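Long-range contacts in accelerated cell death 11 (PDB 4NT1), which selectively transfers ceramide-1-phosphate and phytoceramide-1-phosphate between membranes: residues Leu11-Ser15 with Ala175-Met180; Glu31-Phe37 with Ser73-Leu79; Asp90-Lys94 with Leu203-Trp207; Asp110-Leu115 with Ser135-Phe140. All coordinates share one frame. Residues are numbered along the deposited sequence.

Contact 1. Residues Leu11-Ser15 with Ala175-Met180; sequences LRKIS and AAKIHM
In the all-helical GLTP fold of this protein, helix 10-25 packs beside helix 173-199, and this contact joins the start of both. Segments 11-15 and 175-180 are regular alpha helix. They run nearly parallel, with axes 9.4 Å apart at a crossing angle of 23°. Ser15 and His179 have the nearest CA atoms, 5.9 Å apart. His179 is the centre of the contact. Its m rotamer (chi2 -86°) sets the imidazole between the helices. Arg12 CG lies over one face of the His179 ring, 3.7 Å from its centroid, a CH-pi contact. Arg12 is m with an extended chain, and its guanidinium forms a salt bridge with Glu171. Leu11 (m, t) points toward the other helix on the buried side. Leu11 CD1 lies 4.2 Å from Ala176 CB and 4.2 Å from Met180 CG, and Phe116 of helix 98-121 packs against both Leu11 and Met180. At the ring edge, Ser15 OG (p rotamer) and His179 ND1 share a hydrogen bond of 2.9 Å.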
loop_
_atom_site.group_PDB
_atom_site.type_symbol
_atom_site.label_atom_id
_atom_site.label_comp_id
_atom_site.label_asym_id
_atom_site.label_seq_id
_atom_site.Cartn_x
_atom_site.Cartn_y
_atom_site.Cartn_z
ATOM N N LEU A 11 -6.026 -2.657 12.553
ATOM C CA LEU A 11 -5.386 -1.363 12.326
ATOM C C LEU A 11 -4.162 -1.195 13.212
ATOM O O LEU A 11 -3.223 -0.495 12.856
ATOM C CB LEU A 11 -6.345 -0.207 12.612
ATOM C CG LEU A 11 -7.239 0.254 11.465
ATOM C CD1 LEU A 11 -8.000 1.516 11.869
ATOM C CD2 LEU A 11 -6.398 0.506 10.228
ATOM N N ARG A 12 -4.200 -1.799 14.393
ATOM C CA ARG A 12 -3.092 -1.663 15.330
ATOM C C ARG A 12 -1.918 -2.553 14.904
ATOM O O ARG A 12 -0.762 -2.183 15.073
ATOM C CB ARG A 12 -3.555 -1.994 16.755
ATOM C CG ARG A 12 -4.801 -1.207 17.160
ATOM C CD ARG A 12 -5.133 -1.306 18.650
ATOM N NE ARG A 12 -6.385 -0.602 18.937
ATOM C CZ ARG A 12 -6.848 -0.329 20.153
ATOM N NH1 ARG A 12 -6.165 -0.693 21.234
ATOM N NH2 ARG A 12 -8.000 0.318 20.284
ATOM N N LYS A 13 -2.217 -3.712 14.327
ATOM C CA LYS A 13 -1.161 -4.564 13.776
ATOM C C LYS A 13 -0.500 -3.848 12.600
ATOM O O LYS A 13 0.722 -3.887 12.434
ATOM C CB LYS A 13 -1.731 -5.908 13.322
ATOM C CG LYS A 13 -2.250 -6.762 14.480
ATOM C CD LYS A 13 -2.900 -8.032 13.965
ATOM C CE LYS A 13 -1.930 -8.839 13.124
ATOM N NZ LYS A 13 -2.581 -10.007 12.463
ATOM N N ILE A 14 -1.318 -3.196 11.784
ATOM C CA ILE A 14 -0.796 -2.394 10.683
ATOM C C ILE A 14 0.083 -1.241 11.173
ATOM O O ILE A 14 1.193 -1.048 10.681
ATOM C CB ILE A 14 -1.926 -1.846 9.811
ATOM C CG1 ILE A 14 -2.521 -2.978 8.970
ATOM C CG2 ILE A 14 -1.405 -0.728 8.923
ATOM C CD1 ILE A 14 -3.862 -2.605 8.303
ATOM N N SER A 15 -0.397 -0.467 12.143
ATOM C CA SER A 15 0.397 0.680 12.592
ATOM C C SER A 15 1.709 0.237 13.254
ATOM O O SER A 15 2.747 0.883 13.085
ATOM C CB SER A 15 -0.414 1.608 13.514
ATOM O OG SER A 15 -0.698 0.985 14.752
ATOM N N ALA A 175 -9.902 6.105 18.230
ATOM C CA ALA A 175 -8.786 5.157 18.136
ATOM C C ALA A 175 -8.380 4.936 16.681
ATOM O O ALA A 175 -7.195 4.812 16.364
ATOM C CB ALA A 175 -9.159 3.838 18.770
ATOM N N ALA A 176 -9.373 4.856 15.807
ATOM C CA ALA A 176 -9.112 4.678 14.385
ATOM C C ALA A 176 -8.328 5.875 13.837
ATOM O O ALA A 176 -7.385 5.710 13.063
ATOM C CB ALA A 176 -10.425 4.483 13.626
ATOM N N LYS A 177 -8.698 7.083 14.248
ATOM C CA LYS A 177 -7.951 8.258 13.803
ATOM C C LYS A 177 -6.487 8.156 14.225
ATOM O O LYS A 177 -5.579 8.454 13.451
ATOM C CB LYS A 177 -8.564 9.545 14.359
ATOM C CG LYS A 177 -7.950 10.821 13.801
ATOM C CD LYS A 177 -8.620 12.047 14.433
ATOM C CE LYS A 177 -8.160 13.343 13.790
ATOM N NZ LYS A 177 -8.807 14.515 14.458
ATOM N N ILE A 178 -6.253 7.729 15.457
ATOM C CA ILE A 178 -4.878 7.635 15.945
ATOM C C ILE A 178 -4.041 6.647 15.137
ATOM O O ILE A 178 -2.903 6.939 14.740
ATOM C CB ILE A 178 -4.846 7.282 17.438
ATOM C CG1 ILE A 178 -5.165 8.541 18.253
ATOM C CG2 ILE A 178 -3.497 6.701 17.828
ATOM C CD1 ILE A 178 -5.677 8.259 19.644
ATOM N N HIS A 179 -4.596 5.473 14.880
ATOM C CA HIS A 179 -3.825 4.447 14.185
ATOM C C HIS A 179 -3.738 4.675 12.683
ATOM O O HIS A 179 -2.740 4.308 12.063
ATOM C CB HIS A 179 -4.349 3.062 14.516
ATOM C CG HIS A 179 -4.051 2.650 15.923
ATOM N ND1 HIS A 179 -2.859 2.062 16.285
ATOM C CD2 HIS A 179 -4.769 2.783 17.064
ATOM C CE1 HIS A 179 -2.866 1.826 17.585
ATOM N NE2 HIS A 179 -4.013 2.255 18.082
ATOM N N MET A 180 -4.764 5.293 12.105
ATOM C CA MET A 180 -4.685 5.697 10.703
ATOM C C MET A 180 -3.592 6.751 10.531
ATOM O O MET A 180 -2.745 6.655 9.637
ATOM C CB MET A 180 -6.032 6.234 10.195
ATOM C CG MET A 180 -7.060 5.147 9.902
ATOM S SD MET A 180 -8.533 5.836 9.125
ATOM C CE MET A 180 -9.529 4.371 8.898
#

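Contact 2. Residues Glu31-Phe37 with Ser73-Leu79; sequences EVPVTQF and SSSISTL. With NA (sodium ion), chain E.
Two helix starts meet here beside a sodium site. Segment 31-37 is extended up to Pro33, the N-cap of helix 34-51. Segment 73-79 is a loop leading to Thr78, the N-cap of helix 79-88. A single beta bridge pairs Pro33 with Thr78 (CA-CA 4.3 Å): Val34 N donates to Ser77 O (2.9 Å) and Leu79 N to Val32 O (3.0 Å). Val34 (t) is the main bump. It fills a hollow lined by Ser73, Ile76, Thr78 and Leu79, with Val34 CG2 3.7 Å from Ile76 CG2 and Val34 CG1 3.9 Å from Ser73 CB. Leu79 (m, t) fits between Val32 and Phe37: its CD1 lies 3.6 Å from Val32 CG1 and 4.2 Å from the Phe37 ring centroid, over the face. The sodium ion NA lies 2.6 Å from Thr35 OG1, 2.5 Å from Ser73 O and 2.8 Å from Ile76 O. Waters 2 and 4 complete its shell. All five ligands are oxygens, three of them from protein. The ion therefore links the first turn of helix 34-51 to the loop.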
loop_
_atom_site.group_PDB
_atom_site.type_symbol
_atom_site.label_atom_id
_atom_site.label_comp_id
_atom_site.label_asym_id
_atom_site.label_seq_id
_atom_site.Cartn_x
_atom_site.Cartn_y
_atom_site.Cartn_z
ATOM N N GLU A 31 18.573 -0.971 6.285
ATOM C CA GLU A 31 18.434 -2.206 5.524
ATOM C C GLU A 31 17.046 -2.761 5.776
ATOM O O GLU A 31 16.724 -3.161 6.897
ATOM C CB GLU A 31 19.481 -3.226 5.957
ATOM C CG GLU A 31 20.905 -2.846 5.592
ATOM C CD GLU A 31 21.880 -3.974 5.872
ATOM O OE1 GLU A 31 22.278 -4.142 7.044
ATOM O OE2 GLU A 31 22.234 -4.701 4.921
ATOM N N VAL A 32 16.211 -2.746 4.743
ATOM C CA VAL A 32 14.853 -3.233 4.876
ATOM C C VAL A 32 14.793 -4.707 4.495
ATOM O O VAL A 32 15.000 -5.062 3.324
ATOM C CB VAL A 32 13.890 -2.452 3.988
ATOM C CG1 VAL A 32 12.465 -2.971 4.178
ATOM C CG2 VAL A 32 13.988 -0.949 4.269
ATOM N N PRO A 33 14.531 -5.577 5.481
ATOM C CA PRO A 33 14.469 -7.010 5.192
ATOM C C PRO A 33 13.239 -7.314 4.366
ATOM O O PRO A 33 12.177 -6.731 4.607
ATOM C CB PRO A 33 14.335 -7.645 6.581
ATOM C CG PRO A 33 14.808 -6.601 7.542
ATOM C CD PRO A 33 14.423 -5.295 6.924
ATOM N N VAL A 34 13.380 -8.199 3.386
ATOM C CA VAL A 34 12.274 -8.438 2.476
ATOM C C VAL A 34 11.154 -9.209 3.162
ATOM O O VAL A 34 9.977 -8.940 2.925
ATOM C CB VAL A 34 12.733 -9.128 1.164
ATOM C CG1 VAL A 34 11.562 -9.267 0.199
ATOM C CG2 VAL A 34 13.847 -8.320 0.516
ATOM N N THR A 35 11.520 -10.148 4.030
ATOM C CA THR A 35 10.526 -10.930 4.756
ATOM C C THR A 35 9.691 -9.991 5.621
ATOM O O THR A 35 8.469 -9.955 5.489
ATOM C CB THR A 35 11.170 -12.058 5.598
ATOM O OG1 THR A 35 11.890 -12.942 4.734
ATOM C CG2 THR A 35 10.105 -12.866 6.359
ATOM N N GLN A 36 10.347 -9.205 6.474
ATOM C CA GLN A 36 9.621 -8.248 7.326
ATOM C C GLN A 36 8.722 -7.308 6.527
ATOM O O GLN A 36 7.550 -7.102 6.873
ATOM C CB GLN A 36 10.592 -7.406 8.155
ATOM C CG GLN A 36 9.883 -6.398 9.053
ATOM C CD GLN A 36 10.820 -5.800 10.089
ATOM O OE1 GLN A 36 11.973 -6.234 10.228
ATOM N NE2 GLN A 36 10.340 -4.795 10.814
ATOM N N PHE A 37 9.292 -6.713 5.480
ATOM C CA PHE A 37 8.545 -5.807 4.605
ATOM C C PHE A 37 7.325 -6.493 3.993
ATOM O O PHE A 37 6.209 -5.975 4.059
ATOM C CB PHE A 37 9.463 -5.287 3.506
ATOM C CG PHE A 37 8.762 -4.476 2.450
ATOM C CD1 PHE A 37 8.448 -3.143 2.675
ATOM C CD2 PHE A 37 8.426 -5.050 1.231
ATOM C CE1 PHE A 37 7.801 -2.392 1.704
ATOM C CE2 PHE A 37 7.774 -4.303 0.252
ATOM C CZ PHE A 37 7.467 -2.975 0.486
ATOM N N SER A 73 10.378 -14.053 -0.527
ATOM C CA SER A 73 11.200 -13.477 0.528
ATOM C C SER A 73 12.115 -14.485 1.225
ATOM O O SER A 73 13.088 -14.092 1.860
ATOM C CB SER A 73 10.323 -12.744 1.561
ATOM O OG SER A 73 9.569 -13.654 2.340
ATOM N N SER A 74 11.813 -15.777 1.117
ATOM C CA SER A 74 12.622 -16.786 1.809
ATOM C C SER A 74 14.055 -16.845 1.276
ATOM O O SER A 74 14.948 -17.370 1.935
ATOM C CB SER A 74 11.965 -18.165 1.737
ATOM O OG SER A 74 11.766 -18.551 0.387
ATOM N N SER A 75 14.274 -16.281 0.095
ATOM C CA SER A 75 15.584 -16.327 -0.550
ATOM C C SER A 75 16.204 -14.949 -0.776
ATOM O O SER A 75 17.224 -14.828 -1.460
ATOM C CB SER A 75 15.474 -17.044 -1.900
ATOM O OG SER A 75 14.633 -16.316 -2.784
ATOM N N ILE A 76 15.598 -13.903 -0.214
ATOM C CA ILE A 76 16.107 -12.555 -0.456
ATOM C C ILE A 76 16.352 -11.849 0.864
ATOM O O ILE A 76 15.508 -11.903 1.735
ATOM C CB ILE A 76 15.080 -11.718 -1.219
ATOM C CG1 ILE A 76 14.387 -12.561 -2.296
ATOM C CG2 ILE A 76 15.743 -10.476 -1.807
ATOM C CD1 ILE A 76 13.177 -11.869 -2.922
ATOM N N SER A 77 17.482 -11.168 1.014
ATOM C CA SER A 77 17.770 -10.502 2.285
ATOM C C SER A 77 17.096 -9.145 2.401
ATOM O O SER A 77 16.183 -8.967 3.220
ATOM C CB SER A 77 19.276 -10.351 2.505
ATOM O OG SER A 77 19.870 -9.616 1.456
ATOM N N THR A 78 17.536 -8.190 1.583
ATOM C CA THR A 78 17.060 -6.810 1.713
ATOM C C THR A 78 16.538 -6.269 0.381
ATOM O O THR A 78 16.861 -6.805 -0.674
ATOM C CB THR A 78 18.182 -5.854 2.171
ATOM O OG1 THR A 78 19.164 -5.724 1.123
ATOM C CG2 THR A 78 18.845 -6.370 3.449
ATOM N N LEU A 79 15.747 -5.196 0.438
ATOM C CA LEU A 79 15.183 -4.612 -0.775
ATOM C C LEU A 79 16.264 -4.134 -1.733
ATOM O O LEU A 79 16.136 -4.289 -2.948
ATOM C CB LEU A 79 14.205 -3.472 -0.451
ATOM C CG LEU A 79 12.903 -3.860 0.253
ATOM C CD1 LEU A 79 12.085 -2.634 0.616
ATOM C CD2 LEU A 79 12.061 -4.815 -0.597
HETATM NA NA NA E . 14.331 -13.288 3.852
HETATM O O HOH W 1 21.561 -4.674 2.017
HETATM O O HOH W 2 14.342 -11.053 4.477
HETATM O O HOH W 3 10.320 -15.795 4.136
HETATM O O HOH W 4 16.888 -12.927 4.817
#

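Contact 3. Residues Asp90-Lys94 with Leu203-Trp207; sequences DCVRK and LGIDW
This is a surface contact between two loops, built on a cation-pi stack at the C terminus. In this GLTP fold, segment 90-94 links helices 79-88 and 98-121, and segment 203-207 is the tail after helix 173-199. Asp90 (phi 56°) closes helix 79-88 in a Schellman motif, and a type I turn runs from Cys91 to Lys94. The tail turns at Gly204 (phi 77°) and folds back. CA atoms stay 8.0 Å apart for Val92-Leu203 and 7.9 Å for Arg93-Trp207, so the backbones do not pair; side chains and the Leu203 carbonyl make most of the contact. Trp207 (p, chi2 -89°) turns its indole toward segment 90-94. Arg93 (m, then extended) lays its guanidinium flat on the Trp207 indole, centres 3.7 Å apart and planes at 11°, and Arg93 CG sits 3.6 Å from the centroid of the six-membered ring. Val92 (t) places CG1 3.6 Å from Trp207 CZ2 and 4.2 Å from Leu203 CD1. The terminal carboxylate salt-bridges Arg104 and Arg107. Arg104 and Arg100, which touches the indole, bind the phosphorylated lipid, probably its headgroup. Arg93 NH2 donates to Leu203 O (3.2 Å), and water 5 joins Arg93 NE and Leu203 O, each 2.8 Å from it.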
loop_
_atom_site.group_PDB
_atom_site.type_symbol
_atom_site.label_atom_id
_atom_site.label_comp_id
_atom_site.label_asym_id
_atom_site.label_seq_id
_atom_site.Cartn_x
_atom_site.Cartn_y
_atom_site.Cartn_z
ATOM N N ASP A 90 19.440 -7.278 -15.710
ATOM C CA ASP A 90 18.689 -6.435 -16.638
ATOM C C ASP A 90 17.254 -6.919 -16.827
ATOM O O ASP A 90 16.757 -6.963 -17.950
ATOM C CB ASP A 90 19.408 -6.365 -17.993
ATOM C CG ASP A 90 19.107 -5.083 -18.755
ATOM O OD1 ASP A 90 18.553 -4.136 -18.157
ATOM O OD2 ASP A 90 19.442 -5.016 -19.958
ATOM N N CYS A 91 16.586 -7.270 -15.728
ATOM C CA CYS A 91 15.224 -7.794 -15.795
ATOM C C CYS A 91 14.238 -6.981 -14.952
ATOM O O CYS A 91 13.186 -7.480 -14.557
ATOM C CB CYS A 91 15.195 -9.261 -15.354
ATOM S SG CYS A 91 15.673 -9.538 -13.631
ATOM N N VAL A 92 14.579 -5.727 -14.683
ATOM C CA VAL A 92 13.746 -4.880 -13.829
ATOM C C VAL A 92 12.271 -4.861 -14.238
ATOM O O VAL A 92 11.384 -5.060 -13.408
ATOM C CB VAL A 92 14.312 -3.447 -13.767
ATOM C CG1 VAL A 92 13.344 -2.510 -13.052
ATOM C CG2 VAL A 92 15.676 -3.457 -13.080
ATOM N N ARG A 93 12.012 -4.649 -15.523
ATOM C CA ARG A 93 10.640 -4.472 -15.982
ATOM C C ARG A 93 9.983 -5.752 -16.482
ATOM O O ARG A 93 8.839 -5.730 -16.952
ATOM C CB ARG A 93 10.576 -3.384 -17.050
ATOM C CG ARG A 93 11.094 -2.048 -16.559
ATOM C CD ARG A 93 10.570 -0.919 -17.414
ATOM N NE ARG A 93 11.125 0.371 -17.014
ATOM C CZ ARG A 93 10.822 1.525 -17.606
ATOM N NH1 ARG A 93 9.955 1.547 -18.610
ATOM N NH2 ARG A 93 11.371 2.657 -17.181
ATOM N N LYS A 94 10.692 -6.868 -16.377
ATOM C CA LYS A 94 10.126 -8.146 -16.774
ATOM C C LYS A 94 8.926 -8.506 -15.910
ATOM O O LYS A 94 8.899 -8.221 -14.714
ATOM C CB LYS A 94 11.182 -9.256 -16.701
ATOM C CG LYS A 94 12.336 -9.096 -17.688
ATOM C CD LYS A 94 11.943 -9.559 -19.079
ATOM C CE LYS A 94 11.835 -11.083 -19.128
ATOM N NZ LYS A 94 11.618 -11.571 -20.531
ATOM N N LEU A 203 15.526 4.105 -12.727
ATOM C CA LEU A 203 14.637 3.054 -13.201
ATOM C C LEU A 203 13.236 3.543 -13.565
ATOM O O LEU A 203 12.486 2.826 -14.220
ATOM C CB LEU A 203 14.514 1.946 -12.152
ATOM C CG LEU A 203 15.797 1.310 -11.625
ATOM C CD1 LEU A 203 15.463 0.188 -10.629
ATOM C CD2 LEU A 203 16.642 0.786 -12.777
ATOM N N GLY A 204 12.875 4.737 -13.100
ATOM C CA GLY A 204 11.533 5.258 -13.276
ATOM C C GLY A 204 10.569 4.600 -12.307
ATOM O O GLY A 204 10.882 3.543 -11.756
ATOM N N ILE A 205 9.399 5.210 -12.101
ATOM C CA ILE A 205 8.382 4.617 -11.236
ATOM C C ILE A 205 6.997 4.616 -11.870
ATOM O O ILE A 205 6.011 4.282 -11.217
ATOM C CB ILE A 205 8.306 5.334 -9.863
ATOM C CG1 ILE A 205 7.873 6.794 -10.043
ATOM C CG2 ILE A 205 9.634 5.229 -9.135
ATOM C CD1 ILE A 205 7.708 7.551 -8.728
ATOM N N ASP A 206 6.916 4.971 -13.146
ATOM C CA ASP A 206 5.609 5.139 -13.772
ATOM C C ASP A 206 5.244 4.004 -14.738
ATOM O O ASP A 206 4.270 4.097 -15.488
ATOM C CB ASP A 206 5.517 6.527 -14.434
ATOM C CG ASP A 206 5.586 7.673 -13.416
ATOM O OD1 ASP A 206 4.884 7.605 -12.379
ATOM O OD2 ASP A 206 6.353 8.632 -13.646
ATOM N N TRP A 207 6.014 2.918 -14.687
ATOM C CA TRP A 207 5.805 1.785 -15.594
ATOM C C TRP A 207 5.074 0.614 -14.940
ATOM O O TRP A 207 4.705 -0.351 -15.620
ATOM C CB TRP A 207 7.136 1.303 -16.194
ATOM C CG TRP A 207 8.227 1.092 -15.179
ATOM C CD1 TRP A 207 9.116 2.023 -14.737
ATOM C CD2 TRP A 207 8.544 -0.126 -14.485
ATOM N NE1 TRP A 207 9.965 1.468 -13.814
ATOM C CE2 TRP A 207 9.635 0.150 -13.639
ATOM C CE3 TRP A 207 8.016 -1.423 -14.504
ATOM C CZ2 TRP A 207 10.215 -0.821 -12.818
ATOM C CZ3 TRP A 207 8.582 -2.385 -13.682
ATOM C CH2 TRP A 207 9.677 -2.081 -12.853
ATOM O OXT TRP A 207 4.848 0.587 -13.729
HETATM O O HOH W 5 13.437 0.493 -15.428
#

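Contact 4. Residues Asp110-Leu115 with Ser135-Phe140; sequences DMVKVL and SYAQVF
This buried contact lies in the helical core of the GLTP fold, next to residues of the lipid-binding site. Tyr136 hydrogen-bonds His144, and Phe140 comes within about 5 Å of the Asp61 side chain; both His144 and Asp61 bind the phosphorylated lipid. Segment 110-115 is helical throughout, and segment 135-140 lies on helix 129-139, with residues 135-139 helical. The axes approach to 8.9 Å and cross at 139°, a splayed antiparallel pair. Closest are Leu115 and Ser135, with CA atoms 5.1 Å apart. The small Ser135 allows this: its CB is 3.4 Å from Leu115 N and 3.7 Å from Val114 CG1. Its OG (p rotamer) bonds back to Pro131 O and Ala132 O. Met111 has the largest area buried here. Met111 CG is 3.5 Å from Ser135 O, and Met111 CB is 3.9 Å from Val139 CG1 and 3.5 Å from Phe140 CE2. Met111 SD lies 4.7 Å from the Phe140 ring centroid, at the edge, a Met-aromatic contact. Val114 and Val139, both t, meet at 4.2 Å between their CG2 atoms. On the more exposed side, water 6 bridges Asp110 OD2 (2.6 Å) and Gln138 NE2 (3.1 Å). Around the pair, Phe48 of helix 34-51 packs on Met111, Ile191 of helix 173-199 touches Asp110, and helix 146-155 packs on Tyr136.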
loop_
_atom_site.group_PDB
_atom_site.type_symbol
_atom_site.label_atom_id
_atom_site.label_comp_id
_atom_site.label_asym_id
_atom_site.label_seq_id
_atom_site.Cartn_x
_atom_site.Cartn_y
_atom_site.Cartn_z
ATOM N N ASP A 110 0.757 3.403 -0.947
ATOM C CA ASP A 110 0.499 4.820 -1.174
ATOM C C ASP A 110 -1.008 5.072 -1.244
ATOM O O ASP A 110 -1.506 6.021 -0.635
ATOM C CB ASP A 110 1.209 5.270 -2.466
ATOM C CG ASP A 110 1.409 6.775 -2.553
ATOM O OD1 ASP A 110 1.286 7.467 -1.524
ATOM O OD2 ASP A 110 1.706 7.262 -3.674
ATOM N N MET A 111 -1.752 4.220 -1.950
ATOM C CA MET A 111 -3.206 4.417 -1.998
ATOM C C MET A 111 -3.836 4.364 -0.600
ATOM O O MET A 111 -4.731 5.146 -0.284
ATOM C CB MET A 111 -3.911 3.412 -2.917
ATOM C CG MET A 111 -5.330 3.904 -3.342
ATOM S SD MET A 111 -6.531 2.573 -3.548
ATOM C CE MET A 111 -7.071 2.288 -1.856
ATOM N N VAL A 112 -3.381 3.428 0.225
ATOM C CA VAL A 112 -3.894 3.314 1.586
ATOM C C VAL A 112 -3.508 4.556 2.388
ATOM O O VAL A 112 -4.333 5.109 3.115
ATOM C CB VAL A 112 -3.445 2.015 2.288
ATOM C CG1 VAL A 112 -3.931 1.997 3.756
ATOM C CG2 VAL A 112 -3.989 0.791 1.544
ATOM N N LYS A 113 -2.271 5.015 2.231
ATOM C CA LYS A 113 -1.855 6.248 2.891
ATOM C C LYS A 113 -2.783 7.423 2.554
ATOM O O LYS A 113 -3.205 8.154 3.446
ATOM C CB LYS A 113 -0.416 6.630 2.528
ATOM C CG LYS A 113 0.051 7.909 3.232
ATOM C CD LYS A 113 1.384 8.423 2.721
ATOM C CE LYS A 113 1.222 9.243 1.470
ATOM N NZ LYS A 113 2.056 10.474 1.546
ATOM N N VAL A 114 -3.086 7.612 1.269
ATOM C CA VAL A 114 -3.956 8.721 0.851
ATOM C C VAL A 114 -5.380 8.494 1.322
ATOM O O VAL A 114 -6.051 9.417 1.781
ATOM C CB VAL A 114 -3.954 8.920 -0.681
ATOM C CG1 VAL A 114 -4.965 10.015 -1.094
ATOM C CG2 VAL A 114 -2.554 9.266 -1.163
ATOM N N LEU A 115 -5.847 7.257 1.203
ATOM C CA LEU A 115 -7.151 6.903 1.741
ATOM C C LEU A 115 -7.281 7.337 3.210
ATOM O O LEU A 115 -8.247 8.019 3.585
ATOM C CB LEU A 115 -7.388 5.397 1.621
ATOM C CG LEU A 115 -8.662 4.931 2.317
ATOM C CD1 LEU A 115 -9.875 5.491 1.577
ATOM C CD2 LEU A 115 -8.706 3.416 2.327
ATOM N N SER A 135 -8.307 8.831 -3.362
ATOM C CA SER A 135 -7.103 8.017 -3.247
ATOM C C SER A 135 -6.937 7.154 -4.502
ATOM O O SER A 135 -5.828 6.980 -4.994
ATOM C CB SER A 135 -7.127 7.166 -1.969
ATOM O OG SER A 135 -8.219 6.263 -1.969
ATOM N N TYR A 136 -8.040 6.637 -5.035
ATOM C CA TYR A 136 -7.958 5.842 -6.257
ATOM C C TYR A 136 -7.492 6.688 -7.437
ATOM O O TYR A 136 -6.593 6.294 -8.187
ATOM C CB TYR A 136 -9.300 5.185 -6.609
ATOM C CG TYR A 136 -9.247 4.563 -7.972
ATOM C CD1 TYR A 136 -8.680 3.306 -8.154
ATOM C CD2 TYR A 136 -9.696 5.252 -9.094
ATOM C CE1 TYR A 136 -8.593 2.736 -9.407
ATOM C CE2 TYR A 136 -9.608 4.683 -10.361
ATOM C CZ TYR A 136 -9.052 3.433 -10.507
ATOM O OH TYR A 136 -8.964 2.856 -11.751
ATOM N N ALA A 137 -8.101 7.860 -7.592
ATOM C CA ALA A 137 -7.805 8.726 -8.739
ATOM C C ALA A 137 -6.368 9.249 -8.709
ATOM O O ALA A 137 -5.741 9.414 -9.746
ATOM C CB ALA A 137 -8.798 9.885 -8.795
ATOM N N GLN A 138 -5.844 9.519 -7.518
ATOM C CA GLN A 138 -4.469 9.992 -7.417
ATOM C C GLN A 138 -3.453 8.883 -7.672
ATOM O O GLN A 138 -2.461 9.086 -8.373
ATOM C CB GLN A 138 -4.192 10.627 -6.054
ATOM C CG GLN A 138 -2.754 11.120 -5.895
ATOM C CD GLN A 138 -2.459 11.624 -4.495
ATOM O OE1 GLN A 138 -3.306 12.255 -3.866
ATOM N NE2 GLN A 138 -1.259 11.338 -3.997
ATOM N N VAL A 139 -3.690 7.713 -7.089
ATOM C CA VAL A 139 -2.668 6.668 -7.085
ATOM C C VAL A 139 -2.794 5.652 -8.219
ATOM O O VAL A 139 -1.803 5.327 -8.874
ATOM C CB VAL A 139 -2.614 5.952 -5.705
ATOM C CG1 VAL A 139 -1.580 4.820 -5.717
ATOM C CG2 VAL A 139 -2.293 6.961 -4.611
ATOM N N PHE A 140 -4.004 5.161 -8.469
ATOM C CA PHE A 140 -4.176 4.054 -9.401
ATOM C C PHE A 140 -4.732 4.426 -10.779
ATOM O O PHE A 140 -4.366 3.815 -11.776
ATOM C CB PHE A 140 -5.027 2.942 -8.779
ATOM C CG PHE A 140 -4.266 2.039 -7.848
ATOM C CD1 PHE A 140 -3.247 1.232 -8.324
ATOM C CD2 PHE A 140 -4.589 1.980 -6.502
ATOM C CE1 PHE A 140 -2.548 0.390 -7.466
ATOM C CE2 PHE A 140 -3.897 1.137 -5.637
ATOM C CZ PHE A 140 -2.878 0.344 -6.124
HETATM O O HOH W 6 0.745 9.234 -5.103
#

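From the N terminus, contact 1 opens first, on helix 10-25, and closes only at helix 173-199. Contact 2 opens next, at the start of helix 34-51, and closes at the start of helix 79-88, wholly inside the loop of contact 1. Contact 3 opens after helix 79-88 and closes at the C terminus. It crosses contact 1, because its tail lies beyond residues 175-180. Contact 4 joins helices 98-121 and 129-139 and is nested within both long loops. Contacts 1 and 3 lie on opposite sides of the chain's centre, about 33 Å apart between centres. Helix 173-199 runs from contact 1 toward contact 3, while contact 4 lies nearest the middle.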